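Local structure of ethylbenzene dehydrogenase alpha-subunit (Aromatoleum aromaticum, 2IVF) at residues P332-L343 / Q355-V366. The protein is the alpha-subunit of a molybdenum enzyme of the molybdopterin oxidoreductase family, holding a molybdenum atom, two pterin guanine dinucleotides and an iron/sulfur cluster. Residues are numbered along the deposited sequence; the frame is centred on the assembly and turned at random.
Sequences PLLVRMDTGKFL and QFYFFDEKAGSV
Phe356 sets one face of its ring over Phe342, whose CB lies 3.6 Å from Phe356 CD1; the two ring planes are inclined at 38°, so the pair is oblique. The carbonyl of Leu343 reaches the edge of the same Phe356 ring in its plane, with Leu343 O 3.3 Å from Phe356 CD1, and also meets the edge of the Tyr357 ring at CD2. Leu343 has CG anti to its backbone N (chi1 -180°), which brings its branch across Tyr357, Leu343 CG 3.9 Å from Tyr357 CD2, while CD2 of Leu343 rests against Val366. Farther along, Pro332 and Phe358 lie side by side and point the same way, Pro332 CG 3.5 Å from Phe358 CE1. Leu333 slants across Phe358 through its CD2 methyl, and Leu334 touches Tyr357 CB with CD1 and lies near Phe359 CB with CD2.

Strands 334-336 and 356-360 run at 110° to each other, and one direct hydrogen bond joins them, Leu334 N to Tyr357 O at 2.9 Å. Two waters fill in: one receives Phe359 N and donates to Pro332 O, the other receives Tyr357 N at 2.8 Å and lies close to the carbonyls of Leu334 and Leu343. Each strand pairs in its own sheet, 334-336 with 395-400 and 356-360 with 365-369, so the contact joins two small antiparallel sheets, with its centre about 37 Å from the centre of the chain. Chemically it is an apolar, aromatic-rich junction where one direct bond and two waters serve some of the buried backbone groups, while others pair within their own sheets.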
ATOM      1  N   PRO A 332      -2.676   4.872  43.640  1.00 21.93           N
ATOM      2  CA  PRO A 332      -2.832   5.031  45.098  1.00 20.80           C
ATOM      3  C   PRO A 332      -2.660   3.769  45.954  1.00 20.15           C
ATOM      4  O   PRO A 332      -2.821   3.857  47.156  1.00 20.41           O
ATOM      5  CB  PRO A 332      -4.275   5.526  45.223  1.00 21.38           C
ATOM      6  CG  PRO A 332      -4.956   4.850  44.123  1.00 20.99           C
ATOM      7  CD  PRO A 332      -3.994   4.838  42.963  1.00 21.74           C
ATOM      8  N   LEU A 333      -2.356   2.611  45.373  1.00 19.99           N
ATOM      9  CA  LEU A 333      -2.259   1.406  46.198  1.00 19.86           C
ATOM     10  C   LEU A 333      -0.917   1.409  46.898  1.00 20.18           C
ATOM     11  O   LEU A 333       0.087   1.868  46.338  1.00 19.84           O
ATOM     12  CB  LEU A 333      -2.432   0.127  45.391  1.00 20.12           C
ATOM     13  CG  LEU A 333      -3.830  -0.098  44.800  1.00 20.67           C
ATOM     14  CD1 LEU A 333      -3.870  -1.372  43.983  1.00 19.17           C
ATOM     15  CD2 LEU A 333      -4.925  -0.158  45.892  1.00 17.57           C
ATOM     16  N   LEU A 334      -0.923   0.884  48.113  1.00 20.04           N
ATOM     17  CA  LEU A 334       0.253   0.900  48.966  1.00 21.10           C
ATOM     18  C   LEU A 334       1.177  -0.282  48.724  1.00 21.70           C
ATOM     19  O   LEU A 334       0.741  -1.427  48.532  1.00 22.38           O
ATOM     20  CB  LEU A 334      -0.167   0.921  50.408  1.00 21.01           C
ATOM     21  CG  LEU A 334      -0.922   2.151  50.906  1.00 22.20           C
ATOM     22  CD1 LEU A 334      -1.392   1.848  52.360  1.00 18.06           C
ATOM     23  CD2 LEU A 334      -0.029   3.396  50.870  1.00 23.33           C
ATOM     24  N   VAL A 335       2.465   0.041  48.751  1.00 21.86           N
ATOM     25  CA  VAL A 335       3.534  -0.873  48.503  1.00 21.82           C
ATOM     26  C   VAL A 335       4.438  -0.819  49.717  1.00 22.04           C
ATOM     27  O   VAL A 335       4.634   0.238  50.315  1.00 22.25           O
ATOM     28  CB  VAL A 335       4.294  -0.493  47.200  1.00 21.69           C
ATOM     29  CG1 VAL A 335       5.425  -1.453  46.960  1.00 22.26           C
ATOM     30  CG2 VAL A 335       3.355  -0.515  46.029  1.00 19.51           C
ATOM     31  N   ARG A 336       4.927  -1.984  50.108  1.00 22.53           N
ATOM     32  CA  ARG A 336       5.783  -2.157  51.258  1.00 22.85           C
ATOM     33  C   ARG A 336       7.183  -1.718  50.873  1.00 23.33           C
ATOM     34  O   ARG A 336       7.684  -2.097  49.808  1.00 23.95           O
ATOM     35  CB  ARG A 336       5.800  -3.633  51.671  1.00 22.60           C
ATOM     36  CG  ARG A 336       4.459  -4.169  52.177  1.00 22.98           C
ATOM     37  CD  ARG A 336       4.505  -5.645  52.544  1.00 22.42           C
ATOM     38  NE  ARG A 336       5.593  -5.967  53.457  1.00 24.97           N
ATOM     39  CZ  ARG A 336       5.719  -7.124  54.110  1.00 23.07           C
ATOM     40  NH1 ARG A 336       4.825  -8.090  53.987  1.00 23.07           N
ATOM     41  NH2 ARG A 336       6.764  -7.317  54.881  1.00 22.41           N
ATOM     42  N   MET A 337       7.809  -0.909  51.715  1.00 24.50           N
ATOM     43  CA  MET A 337       9.171  -0.437  51.446  1.00 25.49           C
ATOM     44  C   MET A 337      10.241  -1.479  51.774  1.00 26.41           C
ATOM     45  O   MET A 337      11.397  -1.321  51.377  1.00 27.84           O
ATOM     46  CB  MET A 337       9.450   0.864  52.191  1.00 26.05           C
ATOM     47  CG  MET A 337       8.660   2.049  51.655  1.00 28.17           C
ATOM     48  SD  MET A 337       9.151   2.453  49.997  1.00 36.10           S
ATOM     49  CE  MET A 337       8.027   1.475  48.986  1.00 35.87           C
ATOM     50  N   ASP A 338       9.866  -2.542  52.475  1.00 26.14           N
ATOM     51  CA  ASP A 338      10.803  -3.628  52.733  1.00 26.09           C
ATOM     52  C   ASP A 338      10.862  -4.698  51.622  1.00 26.46           C
ATOM     53  O   ASP A 338      11.961  -5.138  51.268  1.00 27.85           O
ATOM     54  CB  ASP A 338      10.526  -4.254  54.100  1.00 25.96           C
ATOM     55  CG  ASP A 338       9.141  -4.871  54.220  1.00 26.32           C
ATOM     56  OD1 ASP A 338       8.273  -4.613  53.370  1.00 28.07           O
ATOM     57  OD2 ASP A 338       8.924  -5.626  55.190  1.00 25.75           O
ATOM     58  N   THR A 339       9.718  -5.133  51.092  1.00 25.45           N
ATOM     59  CA  THR A 339       9.700  -6.216  50.091  1.00 24.77           C
ATOM     60  C   THR A 339       9.459  -5.702  48.662  1.00 24.61           C
ATOM     61  O   THR A 339       9.775  -6.384  47.683  1.00 24.12           O
ATOM     62  CB  THR A 339       8.611  -7.276  50.383  1.00 24.48           C
ATOM     63  OG1 THR A 339       7.310  -6.687  50.268  1.00 22.46           O
ATOM     64  CG2 THR A 339       8.782  -7.900  51.775  1.00 24.34           C
ATOM     65  N   GLY A 340       8.912  -4.495  48.539  1.00 24.14           N
ATOM     66  CA  GLY A 340       8.587  -3.932  47.247  1.00 24.35           C
ATOM     67  C   GLY A 340       7.274  -4.450  46.684  1.00 23.75           C
ATOM     68  O   GLY A 340       6.943  -4.230  45.530  1.00 22.94           O
ATOM     69  N   LYS A 341       6.519  -5.135  47.518  1.00 23.85           N
ATOM     70  CA  LYS A 341       5.305  -5.777  47.056  1.00 24.19           C
ATOM     71  C   LYS A 341       4.102  -5.050  47.624  1.00 23.20           C
ATOM     72  O   LYS A 341       4.175  -4.450  48.707  1.00 21.78           O
ATOM     73  CB  LYS A 341       5.347  -7.277  47.437  1.00 24.53           C
ATOM     74  CG  LYS A 341       6.066  -8.108  46.333  1.00 25.27           C
ATOM     75  CD  LYS A 341       6.746  -9.327  46.852  1.00 26.50           C
ATOM     76  CE  LYS A 341       7.706  -9.937  45.816  1.00 26.20           C
ATOM     77  NZ  LYS A 341       7.131 -10.109  44.448  1.00 26.52           N
ATOM     78  N   PHE A 342       3.003  -5.068  46.883  1.00 22.91           N
ATOM     79  CA  PHE A 342       1.776  -4.441  47.368  1.00 22.87           C
ATOM     80  C   PHE A 342       1.478  -4.924  48.797  1.00 22.94           C
ATOM     81  O   PHE A 342       1.621  -6.125  49.119  1.00 21.60           O
ATOM     82  CB  PHE A 342       0.582  -4.745  46.467  1.00 23.44           C
ATOM     83  CG  PHE A 342       0.617  -4.054  45.125  1.00 22.56           C
ATOM     84  CD1 PHE A 342       0.327  -2.701  45.009  1.00 22.53           C
ATOM     85  CD2 PHE A 342       0.903  -4.778  43.972  1.00 22.68           C
ATOM     86  CE1 PHE A 342       0.347  -2.064  43.767  1.00 22.89           C
ATOM     87  CE2 PHE A 342       0.924  -4.182  42.742  1.00 22.87           C
ATOM     88  CZ  PHE A 342       0.640  -2.799  42.621  1.00 23.93           C
ATOM     89  N   LEU A 343       1.090  -3.977  49.650  1.00 22.28           N
ATOM     90  CA  LEU A 343       0.604  -4.306  50.982  1.00 22.45           C
ATOM     91  C   LEU A 343      -0.689  -5.093  50.838  1.00 22.67           C
ATOM     92  O   LEU A 343      -1.621  -4.612  50.178  1.00 22.88           O
ATOM     93  CB  LEU A 343       0.334  -3.034  51.773  1.00 22.55           C
ATOM     94  CG  LEU A 343      -0.180  -3.228  53.195  1.00 21.75           C
ATOM     95  CD1 LEU A 343       0.835  -4.028  53.978  1.00 22.26           C
ATOM     96  CD2 LEU A 343      -0.464  -1.861  53.823  1.00 22.21           C
ATOM     97  N   GLN A 355      -5.926  -8.719  48.507  1.00 22.40           N
ATOM     98  CA  GLN A 355      -6.646  -7.568  49.017  1.00 22.08           C
ATOM     99  C   GLN A 355      -5.620  -6.477  49.305  1.00 21.61           C
ATOM    100  O   GLN A 355      -4.705  -6.645  50.116  1.00 21.66           O
ATOM    101  CB  GLN A 355      -7.451  -7.921  50.261  1.00 21.64           C
ATOM    102  CG  GLN A 355      -8.140  -6.720  50.944  1.00 22.79           C
ATOM    103  CD  GLN A 355      -9.180  -6.037  50.056  1.00 23.51           C
ATOM    104  OE1 GLN A 355     -10.236  -6.598  49.787  1.00 25.10           O
ATOM    105  NE2 GLN A 355      -8.890  -4.825  49.622  1.00 21.94           N
ATOM    106  N   PHE A 356      -5.779  -5.348  48.643  1.00 20.87           N
ATOM    107  CA  PHE A 356      -4.784  -4.285  48.736  1.00 20.84           C
ATOM    108  C   PHE A 356      -5.352  -3.049  49.409  1.00 20.82           C
ATOM    109  O   PHE A 356      -6.537  -3.041  49.806  1.00 20.12           O
ATOM    110  CB  PHE A 356      -4.193  -3.995  47.373  1.00 20.89           C
ATOM    111  CG  PHE A 356      -3.612  -5.193  46.708  1.00 20.84           C
ATOM    112  CD1 PHE A 356      -2.671  -5.978  47.344  1.00 22.16           C
ATOM    113  CD2 PHE A 356      -3.986  -5.536  45.433  1.00 21.05           C
ATOM    114  CE1 PHE A 356      -2.139  -7.071  46.724  1.00 20.59           C
ATOM    115  CE2 PHE A 356      -3.444  -6.636  44.812  1.00 21.21           C
ATOM    116  CZ  PHE A 356      -2.518  -7.393  45.454  1.00 19.44           C
ATOM    117  N   TYR A 357      -4.500  -2.033  49.589  1.00 20.51           N
ATOM    118  CA  TYR A 357      -4.849  -0.888  50.410  1.00 20.84           C
ATOM    119  C   TYR A 357      -4.605   0.465  49.790  1.00 20.90           C
ATOM    120  O   TYR A 357      -3.613   0.677  49.082  1.00 20.67           O
ATOM    121  CB  TYR A 357      -4.081  -0.936  51.714  1.00 20.59           C
ATOM    122  CG  TYR A 357      -4.513  -2.059  52.620  1.00 21.74           C
ATOM    123  CD1 TYR A 357      -5.488  -1.852  53.587  1.00 21.06           C
ATOM    124  CD2 TYR A 357      -3.977  -3.329  52.482  1.00 21.85           C
ATOM    125  CE1 TYR A 357      -5.905  -2.842  54.371  1.00 21.11           C
ATOM    126  CE2 TYR A 357      -4.382  -4.337  53.280  1.00 22.23           C
ATOM    127  CZ  TYR A 357      -5.341  -4.090  54.238  1.00 22.21           C
ATOM    128  OH  TYR A 357      -5.751  -5.087  55.079  1.00 21.03           O
ATOM    129  N   PHE A 358      -5.544   1.367  50.074  1.00 21.64           N
ATOM    130  CA  PHE A 358      -5.348   2.802  49.962  1.00 22.23           C
ATOM    131  C   PHE A 358      -4.899   3.337  51.320  1.00 23.24           C
ATOM    132  O   PHE A 358      -4.991   2.649  52.348  1.00 21.35           O
ATOM    133  CB  PHE A 358      -6.655   3.523  49.643  1.00 23.32           C
ATOM    134  CG  PHE A 358      -7.292   3.142  48.335  1.00 22.70           C
ATOM    135  CD1 PHE A 358      -6.599   3.176  47.165  1.00 24.63           C
ATOM    136  CD2 PHE A 358      -8.634   2.803  48.288  1.00 24.55           C
ATOM    137  CE1 PHE A 358      -7.221   2.870  45.957  1.00 24.21           C
ATOM    138  CE2 PHE A 358      -9.257   2.494  47.083  1.00 24.28           C
ATOM    139  CZ  PHE A 358      -8.548   2.535  45.918  1.00 24.71           C
ATOM    140  N   PHE A 359      -4.427   4.573  51.330  1.00 24.42           N
ATOM    141  CA  PHE A 359      -4.297   5.272  52.589  1.00 26.46           C
ATOM    142  C   PHE A 359      -5.338   6.371  52.597  1.00 27.28           C
ATOM    143  O   PHE A 359      -5.468   7.111  51.615  1.00 25.95           O
ATOM    144  CB  PHE A 359      -2.909   5.855  52.811  1.00 26.04           C
ATOM    145  CG  PHE A 359      -2.668   6.252  54.238  1.00 26.04           C
ATOM    146  CD1 PHE A 359      -3.002   7.522  54.687  1.00 27.46           C
ATOM    147  CD2 PHE A 359      -2.180   5.334  55.142  1.00 26.64           C
ATOM    148  CE1 PHE A 359      -2.816   7.894  56.006  1.00 26.11           C
ATOM    149  CE2 PHE A 359      -1.996   5.694  56.482  1.00 27.78           C
ATOM    150  CZ  PHE A 359      -2.314   6.985  56.904  1.00 26.87           C
ATOM    151  N   ASP A 360      -6.072   6.457  53.710  1.00 29.50           N
ATOM    152  CA  ASP A 360      -7.041   7.520  53.935  1.00 30.58           C
ATOM    153  C   ASP A 360      -6.432   8.509  54.905  1.00 31.47           C
ATOM    154  O   ASP A 360      -6.296   8.211  56.090  1.00 31.59           O
ATOM    155  CB  ASP A 360      -8.352   6.968  54.501  1.00 31.18           C
ATOM    156  CG  ASP A 360      -9.439   8.026  54.586  1.00 31.62           C
ATOM    157  OD1 ASP A 360      -9.126   9.221  54.411  1.00 36.18           O
ATOM    158  OD2 ASP A 360     -10.614   7.668  54.821  1.00 36.81           O
ATOM    159  N   GLU A 361      -6.055   9.671  54.380  1.00 32.73           N
ATOM    160  CA  GLU A 361      -5.327  10.677  55.132  1.00 34.10           C
ATOM    161  C   GLU A 361      -6.225  11.281  56.203  1.00 34.67           C
ATOM    162  O   GLU A 361      -5.794  11.448  57.347  1.00 35.03           O
ATOM    163  CB  GLU A 361      -4.779  11.770  54.207  1.00 34.77           C
ATOM    164  CG  GLU A 361      -3.620  11.287  53.310  1.00 36.23           C
ATOM    165  CD  GLU A 361      -3.377  12.158  52.055  1.00 37.56           C
ATOM    166  OE1 GLU A 361      -4.246  12.195  51.129  1.00 40.71           O
ATOM    167  OE2 GLU A 361      -2.282  12.772  51.977  1.00 41.97           O
ATOM    168  N   LYS A 362      -7.477  11.563  55.836  1.00 34.91           N
ATOM    169  CA  LYS A 362      -8.469  12.068  56.790  1.00 34.66           C
ATOM    170  C   LYS A 362      -8.647  11.068  57.919  1.00 34.57           C
ATOM    171  O   LYS A 362      -8.585  11.426  59.099  1.00 34.89           O
ATOM    172  CB  LYS A 362      -9.823  12.304  56.125  1.00 35.41           C
ATOM    173  CG  LYS A 362      -9.821  13.256  54.945  1.00 36.38           C
ATOM    174  CD  LYS A 362      -9.719  14.719  55.356  1.00 38.55           C
ATOM    175  CE  LYS A 362      -9.966  15.626  54.140  1.00 39.60           C
ATOM    176  NZ  LYS A 362     -10.743  16.870  54.483  1.00 41.65           N
ATOM    177  N   ALA A 363      -8.859   9.808  57.565  1.00 33.83           N
ATOM    178  CA  ALA A 363      -9.031   8.771  58.574  1.00 33.34           C
ATOM    179  C   ALA A 363      -7.723   8.473  59.324  1.00 32.92           C
ATOM    180  O   ALA A 363      -7.760   7.982  60.449  1.00 32.92           O
ATOM    181  CB  ALA A 363      -9.599   7.503  57.947  1.00 33.40           C
ATOM    182  N   GLY A 364      -6.576   8.781  58.718  1.00 31.95           N
ATOM    183  CA  GLY A 364      -5.281   8.518  59.343  1.00 31.68           C
ATOM    184  C   GLY A 364      -4.923   7.045  59.338  1.00 31.39           C
ATOM    185  O   GLY A 364      -4.160   6.583  60.182  1.00 31.38           O
ATOM    186  N   SER A 365      -5.449   6.305  58.359  1.00 31.17           N
ATOM    187  CA  SER A 365      -5.287   4.861  58.327  1.00 30.64           C
ATOM    188  C   SER A 365      -5.279   4.275  56.918  1.00 30.03           C
ATOM    189  O   SER A 365      -5.812   4.854  55.991  1.00 29.42           O
ATOM    190  CB  SER A 365      -6.433   4.199  59.081  1.00 31.03           C
ATOM    191  OG  SER A 365      -6.222   2.797  59.151  1.00 32.02           O
ATOM    192  N   VAL A 366      -4.685   3.095  56.825  1.00 29.42           N
ATOM    193  CA  VAL A 366      -4.803   2.211  55.681  1.00 29.42           C
ATOM    194  C   VAL A 366      -6.279   1.798  55.625  1.00 28.64           C
ATOM    195  O   VAL A 366      -6.905   1.588  56.682  1.00 28.92           O
ATOM    196  CB  VAL A 366      -3.816   0.992  55.871  1.00 29.13           C
ATOM    197  CG1 VAL A 366      -4.518  -0.233  56.481  1.00 30.45           C
ATOM    198  CG2 VAL A 366      -3.159   0.628  54.616  1.00 31.82           C
TER
HETATM  199  O   HOH W   1      -3.775   5.758  48.807  1.00 22.34           O
HETATM  200  O   HOH W   2      -1.793  -2.265  49.044  1.00 26.60           O